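Local coordinates for hypothetical membrane protein (Corynebacterium glutamicum, PDB 6JS9) that binds heme through this N-terminal domain of HtaA and probably passes it on within the corynebacterial heme-uptake machinery, at residues Thr7-Ser12 and Ser179-Ser184; Leu13-Arg18 and Glu171-Thr176; Thr59-Gly64 and Asp141-Ser146; Ala101-Asp106 and Ala132-Asn137. All coordinates share one frame; numbering follows the deposited sequence.

Interaction 1. Residues Thr7-Ser12 and Ser179-Ser184; sequences TASDGS and SLTISS
This contact is an antiparallel beta pairing that joins the two ends of the N-terminal HtaA domain. The first strands of the chain run along its last strand, 177-183, within the large antiparallel sheet. Thr7 and Ser183 form a hydrogen-bonded pair: Thr7 N gives to Ser183 O at 2.9 Å, and Ser183 N gives back to Thr7 O. Ala8 and Ile182 follow as a non-hydrogen-bonded pair. The chain then turns a corner at Asp10. Before the corner Ser9 N gives to Thr181 O; at the corner Thr181 N gives to Asp10 O from above the carbonyl plane. Gly11 has a positive phi, and Gly11 CA lies 3.2 Å from Ser179 O, close against the last strand. Ser12 N to Ser179 O, 3.0 Å, takes up the pairing again.

The apolar side is small. Ile182 CG1 is anti to its carbonyl carbon (chi1 -47°), and chi2 of -59° folds CD1 back over Ala8, 3.8 Å from Ala8 CB. Leu180 CD1 reaches the same methyl. Val66 and Pro51 cover it further. On the other side Thr7, Thr181 and Ser183 make a polar surface. There Ser9 OG and Ser183 OG, each between its own backbone N and carbonyl carbon, meet tip to tip at 2.9 Å.

Interaction 2. Residues Leu13-Arg18 and Glu171-Thr176; sequences LNWGFR and EALDPT
The end of strand 11-14 and the loop that follows it run roughly antiparallel to the loop 171-176, and their side chains interlock. Trp15 has CG anti to its backbone N (chi1 -170°), which lays the indole along residues 173-176. Trp15 NE1 gives to Asp174 O at 2.8 Å, with the oxygen in the ring plane but the N-H well above the carbonyl plane. Thr176 CG2 sits over one face of the five-membered Trp15 ring, 4.1 Å from its centroid, a CH-pi contact. Leu173 CD1 meets the indole edge at CZ2. Leu173 CD1 also lies 3.9 Å from Phe17 CE1, so Leu173 bridges both aromatic rings. Phe17 O takes the N-H of Asp174 at 2.9 Å.

Arg18 leaves its backbone with CG anti to N and bends at chi2 (148°). Arg18 CD passes Leu173 CD2 at 3.7 Å. Arg18 NH1 makes a salt bridge to Glu171 OE2 at 2.9 Å, with the guanidinium and carboxylate planes 57° apart. NH1 also has a weak bond to Ala172 O, while NE binds Ser20 OG. Asp174 OD1 accepts from Gln19 N at the start of helix 19-26. Asp174 OD2 salt-bridges Arg22 and accepts from a water, which itself accepts from Gly16 N.

Ser20 and Tyr167 bind heme, and the Arg18 side chain comes about 4 Å from it. The contact probably forms a second layer beside the heme site.

Interaction 3. Residues Thr59-Gly64 and Asp141-Ser146; sequences TSDSQG and DFSQDS
One backbone hydrogen bond ties the two segments together. Phe142 N gives to Asp61 O at 2.7 Å, nearly straight at 172° and in the carbonyl plane. Asp61 O also receives a CA-H...O contact from Asp141 CA at 3.4 Å.

Further bonds shape each segment. Asp141 has CG anti to its backbone N (chi1 -176°), which brings OD1 over the residues that follow. Asp141 OD1 accepts from Ser143 N at 3.0 Å and from Ser143 OG at 2.7 Å. Both donors come from above the carboxylate plane. The N-H bond makes an Asx turn, and Gln144 N to Asp141 O closes a type I beta turn over the same residues. Residues 60-63 form a second type I turn. Beside it Thr59 and Ser60 both give their N-H to Gln63 O, a classic beta bulge. Two turns thus meet side to side near one end of the antiparallel sheet: one leads into strand 63-79, the other lies between strands 129-136 and 146-155.

The apolar part rests on Phe142. Its CG is anti to the carbonyl carbon (chi1 -77°), and the ring reaches inward beside Gly64. Phe142 CE2 lies 3.8 Å from Gly64 CA. Gly64, with no side chain, lets the ring come close to its backbone.

The charged part brings like charges together. The Asp61 and Asp141 carboxylates lie side by side and point the same way, with Asp61 OD2 4.3 Å from Asp141 OD1. The hydroxyl and the amide N-H of Ser143 may ease the repulsion at Asp141. Asp61 OD1 rests against Ser143 CB at 3.4 Å.

Interaction 4. Residues Ala101-Asp106 and Ala132-Asn137; sequences AQLVVD and ADVSLN
The tight part of this antiparallel strand pair is the face carrying Ala101, Leu103, Ala132 and Val134. Ala101 and Val134 form a hydrogen-bonded pair. Val134 N gives to Ala101 O at 2.7 Å, and Ala101 N to Val134 O at 3.0 Å. Ala101 CB touches both Val134 CB and Leu136 CD1. Val134 has CG1 anti to its backbone N (chi1 -170°), so CG2 swings toward the partner strand and meets Leu103 CG at 3.8 Å. Leu103 N to Ala132 O is the straightest bond, 173° at hydrogen. The return bond from Ala132 N to Leu103 O is weak, at 3.5 Å.

The opposite face is looser and partly exposed. Gln102 and Asp133 form a non-hydrogen-bonded pair there. Their side chains lie alongside and point the same way, with amide and carboxylate nearly coplanar. Gln102 NE2 stays 3.5 Å from Asp133 OD1, a polar approach without a hydrogen bond.

Beneath the apolar face lie Trp15, Leu173 and Thr176 of the loops leading to and from the heme side. Strand 100-110 is flanked by strand 82-97 on its other edge, and strand 129-136 pairs onward with strand 146-155.

Interactions 1 and 4 are both antiparallel strand pairs of one sheet, but interaction 4 is buried and interaction 1 lies nearer the surface, where the chain ends meet. Interactions 1 and 2 share strand 11-14, and interaction 2 carries it from the sheet to the heme side. Interactions 2 and 4 share one apolar core: Leu103 packs on Leu13, Trp15 and Thr176. Interaction 3 sits at the far end, about 23 Å from interaction 2 between centres, and touches interaction 1 through Ile182 N and Asp145 O. Chemistry follows place: aliphatic packing in 4, aromatic contacts and a salt bridge in 2, backbone pairing with one serine-serine hydroxyl bond in 1, turns and crowded carboxylates in 3.

Interaction 1. Residues Thr7-Ser12 and Ser179-Ser184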
loop_
_atom_site.group_PDB
_atom_site.type_symbol
_atom_site.label_atom_id
_atom_site.label_comp_id
_atom_site.label_asym_id
_atom_site.label_seq_id
_atom_site.Cartn_x
_atom_site.Cartn_y
_atom_site.Cartn_z
ATOM N N THR A 7 12.307 -16.739 -6.947
ATOM C CA THR A 7 11.491 -15.598 -7.343
ATOM C C THR A 7 10.025 -15.879 -7.038
ATOM O O THR A 7 9.576 -17.029 -7.085
ATOM C CB THR A 7 11.697 -15.267 -8.833
ATOM O OG1 THR A 7 11.122 -13.990 -9.144
ATOM C CG2 THR A 7 11.083 -16.340 -9.726
ATOM N N ALA A 8 9.289 -14.809 -6.700
ATOM C CA ALA A 8 7.844 -14.863 -6.461
ATOM C C ALA A 8 7.136 -14.924 -7.806
ATOM O O ALA A 8 7.005 -13.912 -8.498
ATOM C CB ALA A 8 7.377 -13.647 -5.659
ATOM N N SER A 9 6.638 -16.104 -8.172
ATOM C CA SER A 9 6.092 -16.312 -9.507
ATOM C C SER A 9 4.569 -16.321 -9.560
ATOM O O SER A 9 4.015 -16.391 -10.662
ATOM C CB SER A 9 6.617 -17.629 -10.086
ATOM O OG SER A 9 6.258 -18.704 -9.247
ATOM N N ASP A 10 3.880 -16.253 -8.420
ATOM C CA ASP A 10 2.420 -16.270 -8.410
ATOM C C ASP A 10 1.916 -15.880 -7.024
ATOM O O ASP A 10 2.677 -15.809 -6.057
ATOM C CB ASP A 10 1.869 -17.641 -8.809
ATOM C CG ASP A 10 0.685 -17.540 -9.740
ATOM O OD1 ASP A 10 0.072 -16.452 -9.821
ATOM O OD2 ASP A 10 0.364 -18.550 -10.389
ATOM N N GLY A 11 0.607 -15.660 -6.939
ATOM C CA GLY A 11 -0.028 -15.232 -5.711
ATOM C C GLY A 11 -0.338 -13.755 -5.760
ATOM O O GLY A 11 -0.279 -13.116 -6.815
ATOM N N SER A 12 -0.664 -13.199 -4.593
ATOM C CA SER A 12 -0.988 -11.778 -4.533
ATOM C C SER A 12 -0.886 -11.267 -3.106
ATOM O O SER A 12 -1.166 -11.988 -2.145
ATOM C CB SER A 12 -2.394 -11.501 -5.075
ATOM O OG SER A 12 -3.373 -12.031 -4.194
ATOM N N SER A 179 -0.890 -14.654 -0.220
ATOM C CA SER A 179 0.257 -15.546 -0.182
ATOM C C SER A 179 0.965 -15.480 -1.524
ATOM O O SER A 179 0.355 -15.167 -2.547
ATOM C CB SER A 179 -0.159 -16.990 0.124
ATOM O OG SER A 179 -0.735 -17.596 -1.019
ATOM N N LEU A 180 2.257 -15.808 -1.509
ATOM C CA LEU A 180 3.055 -15.924 -2.721
ATOM C C LEU A 180 3.602 -17.348 -2.850
ATOM O O LEU A 180 3.900 -18.012 -1.854
ATOM C CB LEU A 180 4.222 -14.909 -2.716
ATOM C CG LEU A 180 3.925 -13.421 -2.484
ATOM C CD1 LEU A 180 5.217 -12.618 -2.330
ATOM C CD2 LEU A 180 3.050 -12.841 -3.595
ATOM N N THR A 181 3.722 -17.821 -4.086
ATOM C CA THR A 181 4.469 -19.036 -4.377
ATOM C C THR A 181 5.851 -18.646 -4.901
ATOM O O THR A 181 5.982 -17.720 -5.710
ATOM C CB THR A 181 3.722 -19.917 -5.385
ATOM O OG1 THR A 181 3.703 -19.283 -6.665
ATOM C CG2 THR A 181 2.280 -20.130 -4.945
ATOM N N ILE A 182 6.884 -19.319 -4.396
ATOM C CA ILE A 182 8.272 -19.033 -4.743
ATOM C C ILE A 182 8.825 -20.239 -5.482
ATOM O O ILE A 182 8.547 -21.378 -5.097
ATOM C CB ILE A 182 9.120 -18.745 -3.493
ATOM C CG1 ILE A 182 8.396 -17.764 -2.563
ATOM C CG2 ILE A 182 10.517 -18.261 -3.891
ATOM C CD1 ILE A 182 8.056 -16.419 -3.195
ATOM N N SER A 183 9.593 -19.995 -6.542
ATOM C CA SER A 183 10.195 -21.075 -7.325
ATOM C C SER A 183 11.532 -20.596 -7.889
ATOM O O SER A 183 12.020 -19.515 -7.545
ATOM C CB SER A 183 9.231 -21.546 -8.421
ATOM O OG SER A 183 8.615 -20.445 -9.065
ATOM N N SER A 184 12.133 -21.410 -8.757
ATOM C CA SER A 184 13.443 -21.093 -9.334
ATOM C C SER A 184 13.350 -20.396 -10.697
ATOM O O SER A 184 13.348 -21.041 -11.749
ATOM C CB SER A 184 14.271 -22.366 -9.461
ATOM O OG SER A 184 14.295 -23.062 -8.229
#

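Interaction 2. Residues Leu13-Arg18 and Glu171-Thr176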
loop_
_atom_site.group_PDB
_atom_site.type_symbol
_atom_site.label_atom_id
_atom_site.label_comp_id
_atom_site.label_asym_id
_atom_site.label_seq_id
_atom_site.Cartn_x
_atom_site.Cartn_y
_atom_site.Cartn_z
ATOM N N LEU A 13 -0.494 -10.005 -2.984
ATOM C CA LEU A 13 -0.704 -9.251 -1.763
ATOM C C LEU A 13 -2.097 -8.640 -1.813
ATOM O O LEU A 13 -2.441 -7.950 -2.777
ATOM C CB LEU A 13 0.358 -8.162 -1.606
ATOM C CG LEU A 13 0.085 -7.045 -0.593
ATOM C CD1 LEU A 13 0.033 -7.606 0.828
ATOM C CD2 LEU A 13 1.162 -5.979 -0.699
ATOM N N ASN A 14 -2.899 -8.918 -0.786
ATOM C CA ASN A 14 -4.263 -8.428 -0.677
ATOM C C ASN A 14 -4.290 -7.392 0.443
ATOM O O ASN A 14 -4.100 -7.741 1.612
ATOM C CB ASN A 14 -5.242 -9.567 -0.393
ATOM C CG ASN A 14 -5.247 -10.627 -1.469
ATOM O OD1 ASN A 14 -4.911 -10.370 -2.626
ATOM N ND2 ASN A 14 -5.643 -11.835 -1.090
ATOM N N TRP A 15 -4.520 -6.125 0.091
ATOM C CA TRP A 15 -4.456 -5.043 1.080
ATOM C C TRP A 15 -5.108 -3.795 0.514
ATOM O O TRP A 15 -4.628 -3.260 -0.488
ATOM C CB TRP A 15 -3.008 -4.742 1.455
ATOM C CG TRP A 15 -2.822 -3.814 2.624
ATOM C CD1 TRP A 15 -3.259 -4.008 3.902
ATOM C CD2 TRP A 15 -2.091 -2.574 2.639
ATOM N NE1 TRP A 15 -2.873 -2.953 4.704
ATOM C CE2 TRP A 15 -2.139 -2.073 3.954
ATOM C CE3 TRP A 15 -1.398 -1.845 1.666
ATOM C CZ2 TRP A 15 -1.539 -0.863 4.318
ATOM C CZ3 TRP A 15 -0.787 -0.651 2.030
ATOM C CH2 TRP A 15 -0.872 -0.169 3.344
ATOM N N GLY A 16 -6.160 -3.306 1.175
ATOM C CA GLY A 16 -6.840 -2.106 0.720
ATOM C C GLY A 16 -6.511 -0.886 1.560
ATOM O O GLY A 16 -7.362 -0.015 1.746
ATOM N N PHE A 17 -5.281 -0.824 2.080
ATOM C CA PHE A 17 -4.792 0.268 2.928
ATOM C C PHE A 17 -5.553 0.332 4.252
ATOM O O PHE A 17 -5.030 -0.097 5.289
ATOM C CB PHE A 17 -4.859 1.615 2.190
ATOM C CG PHE A 17 -4.405 2.792 3.019
ATOM C CD1 PHE A 17 -3.129 2.827 3.563
ATOM C CD2 PHE A 17 -5.250 3.873 3.237
ATOM C CE1 PHE A 17 -2.697 3.917 4.336
ATOM C CE2 PHE A 17 -4.827 4.972 3.992
ATOM C CZ PHE A 17 -3.534 4.988 4.540
ATOM N N ARG A 18 -6.781 0.852 4.237
ATOM C CA ARG A 18 -7.551 0.996 5.475
ATOM C C ARG A 18 -9.021 1.186 5.141
ATOM O O ARG A 18 -9.378 2.145 4.447
ATOM C CB ARG A 18 -7.039 2.168 6.305
ATOM C CG ARG A 18 -7.932 2.459 7.480
ATOM C CD ARG A 18 -7.172 2.997 8.657
ATOM N NE ARG A 18 -8.111 3.568 9.611
ATOM C CZ ARG A 18 -7.802 3.932 10.844
ATOM N NH1 ARG A 18 -6.563 3.779 11.289
ATOM N NH2 ARG A 18 -8.740 4.455 11.627
ATOM N N GLU A 171 -0.828 3.979 13.961
ATOM C CA GLU A 171 -2.220 3.571 13.879
ATOM C C GLU A 171 -2.364 2.293 13.066
ATOM O O GLU A 171 -1.663 2.084 12.071
ATOM C CB GLU A 171 -3.072 4.672 13.263
ATOM C CG GLU A 171 -4.510 4.578 13.712
ATOM C CD GLU A 171 -5.227 5.915 13.708
ATOM O OE1 GLU A 171 -4.638 6.939 14.128
ATOM O OE2 GLU A 171 -6.393 5.931 13.276
ATOM N N ALA A 172 -3.277 1.432 13.505
ATOM C CA ALA A 172 -3.541 0.202 12.777
ATOM C C ALA A 172 -4.184 0.515 11.434
ATOM O O ALA A 172 -5.008 1.429 11.314
ATOM C CB ALA A 172 -4.445 -0.721 13.590
ATOM N N LEU A 173 -3.782 -0.228 10.419
ATOM C CA LEU A 173 -4.381 -0.162 9.102
ATOM C C LEU A 173 -5.052 -1.507 8.843
ATOM O O LEU A 173 -5.207 -2.316 9.763
ATOM C CB LEU A 173 -3.320 0.205 8.057
ATOM C CG LEU A 173 -2.553 1.523 8.241
ATOM C CD1 LEU A 173 -1.405 1.599 7.221
ATOM C CD2 LEU A 173 -3.473 2.785 8.158
ATOM N N ASP A 174 -5.495 -1.736 7.610
ATOM C CA ASP A 174 -6.058 -3.037 7.291
ATOM C C ASP A 174 -4.970 -4.091 7.485
ATOM O O ASP A 174 -3.792 -3.812 7.234
ATOM C CB ASP A 174 -6.563 -3.103 5.845
ATOM C CG ASP A 174 -7.935 -2.460 5.652
ATOM O OD1 ASP A 174 -8.542 -2.002 6.634
ATOM O OD2 ASP A 174 -8.406 -2.436 4.497
ATOM N N PRO A 175 -5.314 -5.285 7.955
ATOM C CA PRO A 175 -4.327 -6.367 7.961
ATOM C C PRO A 175 -3.952 -6.760 6.539
ATOM O O PRO A 175 -4.727 -6.588 5.595
ATOM C CB PRO A 175 -5.049 -7.503 8.694
ATOM C CG PRO A 175 -6.503 -7.163 8.602
ATOM C CD PRO A 175 -6.568 -5.675 8.619
ATOM N N THR A 176 -2.736 -7.277 6.381
ATOM C CA THR A 176 -2.347 -7.797 5.079
ATOM C C THR A 176 -2.839 -9.228 4.930
ATOM O O THR A 176 -3.026 -9.948 5.911
ATOM C CB THR A 176 -0.829 -7.730 4.873
ATOM O OG1 THR A 176 -0.158 -8.341 5.978
ATOM C CG2 THR A 176 -0.361 -6.279 4.738
HETATM O O HOH W 1 -7.654 -4.612 3.087
#

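Interaction 3. Residues Thr59-Gly64 and Asp141-Ser146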
loop_
_atom_site.group_PDB
_atom_site.type_symbol
_atom_site.label_atom_id
_atom_site.label_comp_id
_atom_site.label_asym_id
_atom_site.label_seq_id
_atom_site.Cartn_x
_atom_site.Cartn_y
_atom_site.Cartn_z
ATOM N N THR A 59 18.088 -11.815 -0.231
ATOM C CA THR A 59 19.408 -11.704 0.383
ATOM C C THR A 59 19.689 -12.802 1.401
ATOM O O THR A 59 20.854 -13.048 1.725
ATOM C CB THR A 59 19.573 -10.338 1.071
ATOM O OG1 THR A 59 18.503 -10.142 2.003
ATOM C CG2 THR A 59 19.532 -9.206 0.040
ATOM N N SER A 60 18.652 -13.447 1.916
ATOM C CA SER A 60 18.785 -14.491 2.915
ATOM C C SER A 60 17.444 -15.202 2.936
ATOM O O SER A 60 16.461 -14.679 2.408
ATOM C CB SER A 60 19.152 -13.915 4.287
ATOM O OG SER A 60 19.464 -14.950 5.197
ATOM N N ASP A 61 17.407 -16.410 3.512
ATOM C CA ASP A 61 16.136 -17.140 3.555
ATOM C C ASP A 61 15.013 -16.266 4.106
ATOM O O ASP A 61 13.889 -16.274 3.577
ATOM C CB ASP A 61 16.256 -18.404 4.401
ATOM C CG ASP A 61 16.969 -19.541 3.673
ATOM O OD1 ASP A 61 17.070 -19.520 2.427
ATOM O OD2 ASP A 61 17.423 -20.469 4.361
ATOM N N SER A 62 15.294 -15.497 5.161
ATOM C CA SER A 62 14.273 -14.702 5.842
ATOM C C SER A 62 14.251 -13.232 5.435
ATOM O O SER A 62 13.486 -12.456 6.026
ATOM C CB SER A 62 14.467 -14.797 7.357
ATOM O OG SER A 62 15.727 -14.259 7.720
ATOM N N GLN A 63 15.070 -12.809 4.474
ATOM C CA GLN A 63 15.056 -11.410 4.061
ATOM C C GLN A 63 15.047 -11.313 2.546
ATOM O O GLN A 63 15.750 -12.057 1.857
ATOM C CB GLN A 63 16.263 -10.603 4.625
ATOM C CG GLN A 63 16.337 -10.638 6.136
ATOM C CD GLN A 63 17.428 -9.769 6.719
ATOM O OE1 GLN A 63 18.133 -9.050 6.006
ATOM N NE2 GLN A 63 17.559 -9.819 8.033
ATOM N N GLY A 64 14.257 -10.376 2.044
ATOM C CA GLY A 64 14.190 -10.120 0.623
ATOM C C GLY A 64 13.104 -9.110 0.354
ATOM O O GLY A 64 12.356 -8.714 1.255
ATOM N N ASP A 141 10.030 -17.279 4.640
ATOM C CA ASP A 141 11.167 -18.165 4.377
ATOM C C ASP A 141 11.222 -18.396 2.870
ATOM O O ASP A 141 10.454 -19.202 2.337
ATOM C CB ASP A 141 11.017 -19.471 5.144
ATOM C CG ASP A 141 12.220 -20.405 4.989
ATOM O OD1 ASP A 141 13.096 -20.186 4.113
ATOM O OD2 ASP A 141 12.272 -21.372 5.776
ATOM N N PHE A 142 12.126 -17.685 2.189
ATOM C CA PHE A 142 12.216 -17.779 0.735
ATOM C C PHE A 142 12.757 -19.119 0.255
ATOM O O PHE A 142 12.707 -19.388 -0.950
ATOM C CB PHE A 142 13.083 -16.649 0.177
ATOM C CG PHE A 142 12.383 -15.315 0.128
ATOM C CD1 PHE A 142 11.543 -14.995 -0.930
ATOM C CD2 PHE A 142 12.556 -14.383 1.144
ATOM C CE1 PHE A 142 10.887 -13.761 -0.974
ATOM C CE2 PHE A 142 11.904 -13.147 1.103
ATOM C CZ PHE A 142 11.071 -12.843 0.040
ATOM N N SER A 143 13.275 -19.963 1.148
ATOM C CA SER A 143 13.638 -21.313 0.730
ATOM C C SER A 143 12.443 -22.258 0.698
ATOM O O SER A 143 12.590 -23.396 0.254
ATOM C CB SER A 143 14.703 -21.901 1.647
ATOM O OG SER A 143 14.100 -22.379 2.833
ATOM N N GLN A 144 11.275 -21.835 1.166
ATOM C CA GLN A 144 10.100 -22.684 1.086
ATOM C C GLN A 144 9.302 -22.348 -0.169
ATOM O O GLN A 144 9.605 -21.400 -0.898
ATOM C CB GLN A 144 9.239 -22.554 2.349
ATOM C CG GLN A 144 9.945 -22.986 3.643
ATOM C CD GLN A 144 10.216 -24.492 3.736
ATOM O OE1 GLN A 144 10.840 -25.090 2.857
ATOM N NE2 GLN A 144 9.754 -25.103 4.822
ATOM N N ASP A 145 8.280 -23.157 -0.428
ATOM C CA ASP A 145 7.519 -23.027 -1.661
ATOM C C ASP A 145 6.498 -21.896 -1.612
ATOM O O ASP A 145 5.951 -21.529 -2.660
ATOM C CB ASP A 145 6.832 -24.359 -1.987
ATOM C CG ASP A 145 7.832 -25.502 -2.175
ATOM O OD1 ASP A 145 8.982 -25.223 -2.594
ATOM O OD2 ASP A 145 7.475 -26.673 -1.905
ATOM N N SER A 146 6.245 -21.314 -0.441
ATOM C CA SER A 146 5.263 -20.246 -0.351
ATOM C C SER A 146 5.577 -19.337 0.828
ATOM O O SER A 146 6.299 -19.707 1.757
ATOM C CB SER A 146 3.846 -20.804 -0.222
ATOM O OG SER A 146 3.777 -21.676 0.884
#

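Interaction 4. Residues Ala101-Asp106 and Ala132-Asn137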
loop_
_atom_site.group_PDB
_atom_site.type_symbol
_atom_site.label_atom_id
_atom_site.label_comp_id
_atom_site.label_asym_id
_atom_site.label_seq_id
_atom_site.Cartn_x
_atom_site.Cartn_y
_atom_site.Cartn_z
ATOM N N ALA A 101 7.678 -7.380 8.159
ATOM C CA ALA A 101 7.797 -6.848 6.814
ATOM C C ALA A 101 7.502 -5.351 6.847
ATOM O O ALA A 101 6.932 -4.828 7.808
ATOM C CB ALA A 101 6.849 -7.553 5.835
ATOM N N GLN A 102 7.901 -4.665 5.779
ATOM C CA GLN A 102 7.534 -3.276 5.528
ATOM C C GLN A 102 6.811 -3.178 4.193
ATOM O O GLN A 102 7.173 -3.861 3.230
ATOM C CB GLN A 102 8.770 -2.389 5.515
ATOM C CG GLN A 102 9.454 -2.354 6.846
ATOM C CD GLN A 102 10.663 -1.480 6.834
ATOM O OE1 GLN A 102 11.571 -1.672 6.019
ATOM N NE2 GLN A 102 10.696 -0.505 7.739
ATOM N N LEU A 103 5.785 -2.343 4.137
ATOM C CA LEU A 103 5.089 -2.049 2.892
ATOM C C LEU A 103 5.597 -0.709 2.382
ATOM O O LEU A 103 5.413 0.315 3.047
ATOM C CB LEU A 103 3.573 -2.008 3.101
ATOM C CG LEU A 103 2.844 -3.335 3.289
ATOM C CD1 LEU A 103 1.382 -3.122 3.690
ATOM C CD2 LEU A 103 2.931 -4.177 2.024
ATOM N N VAL A 104 6.246 -0.716 1.218
ATOM C CA VAL A 104 6.885 0.467 0.649
ATOM C C VAL A 104 6.141 0.859 -0.618
ATOM O O VAL A 104 5.769 -0.007 -1.417
ATOM C CB VAL A 104 8.367 0.188 0.363
ATOM C CG1 VAL A 104 9.059 1.429 -0.188
ATOM C CG2 VAL A 104 9.035 -0.278 1.640
ATOM N N VAL A 105 5.902 2.163 -0.793
ATOM C CA VAL A 105 5.159 2.680 -1.935
ATOM C C VAL A 105 5.829 3.945 -2.453
ATOM O O VAL A 105 6.606 4.609 -1.756
ATOM C CB VAL A 105 3.676 2.994 -1.609
ATOM C CG1 VAL A 105 2.948 1.758 -1.085
ATOM C CG2 VAL A 105 3.585 4.137 -0.637
ATOM N N ASP A 106 5.523 4.264 -3.705
ATOM C CA ASP A 106 5.739 5.593 -4.243
ATOM C C ASP A 106 4.410 6.329 -4.165
ATOM O O ASP A 106 3.355 5.756 -4.453
ATOM C CB ASP A 106 6.231 5.548 -5.696
ATOM C CG ASP A 106 7.680 5.075 -5.836
ATOM O OD1 ASP A 106 8.363 4.810 -4.820
ATOM O OD2 ASP A 106 8.148 4.976 -6.992
ATOM N N ALA A 132 3.877 1.364 5.995
ATOM C CA ALA A 132 3.370 0.553 7.095
ATOM C C ALA A 132 4.398 -0.499 7.482
ATOM O O ALA A 132 5.130 -1.015 6.633
ATOM C CB ALA A 132 2.045 -0.142 6.737
ATOM N N ASP A 133 4.435 -0.801 8.780
ATOM C CA ASP A 133 5.133 -1.959 9.321
ATOM C C ASP A 133 4.145 -3.109 9.465
ATOM O O ASP A 133 2.996 -2.906 9.876
ATOM C CB ASP A 133 5.744 -1.639 10.687
ATOM C CG ASP A 133 6.974 -0.744 10.600
ATOM O OD1 ASP A 133 7.911 -1.077 9.838
ATOM O OD2 ASP A 133 7.010 0.282 11.316
ATOM N N VAL A 134 4.591 -4.318 9.125
ATOM C CA VAL A 134 3.732 -5.498 9.119
ATOM C C VAL A 134 4.263 -6.503 10.131
ATOM O O VAL A 134 5.467 -6.787 10.159
ATOM C CB VAL A 134 3.660 -6.151 7.727
ATOM C CG1 VAL A 134 2.569 -7.230 7.706
ATOM C CG2 VAL A 134 3.448 -5.106 6.650
ATOM N N SER A 135 3.366 -7.058 10.935
ATOM C CA SER A 135 3.685 -8.161 11.831
ATOM C C SER A 135 3.050 -9.407 11.228
ATOM O O SER A 135 1.835 -9.605 11.319
ATOM C CB SER A 135 3.187 -7.883 13.245
ATOM O OG SER A 135 3.677 -6.632 13.701
ATOM N N LEU A 136 3.877 -10.231 10.595
ATOM C CA LEU A 136 3.391 -11.390 9.860
ATOM C C LEU A 136 2.986 -12.512 10.806
ATOM O O LEU A 136 3.637 -12.741 11.827
ATOM C CB LEU A 136 4.470 -11.892 8.902
ATOM C CG LEU A 136 4.822 -10.925 7.773
ATOM C CD1 LEU A 136 6.112 -11.362 7.107
ATOM C CD2 LEU A 136 3.697 -10.855 6.764
ATOM N N ASN A 137 1.908 -13.224 10.442
ATOM C CA ASN A 137 1.476 -14.399 11.205
ATOM C C ASN A 137 2.545 -15.494 11.233
ATOM O O ASN A 137 2.707 -16.183 12.247
ATOM C CB ASN A 137 0.175 -14.966 10.622
ATOM C CG ASN A 137 -0.999 -14.004 10.733
ATOM O OD1 ASN A 137 -0.977 -13.061 11.531
ATOM N ND2 ASN A 137 -2.046 -14.251 9.940
#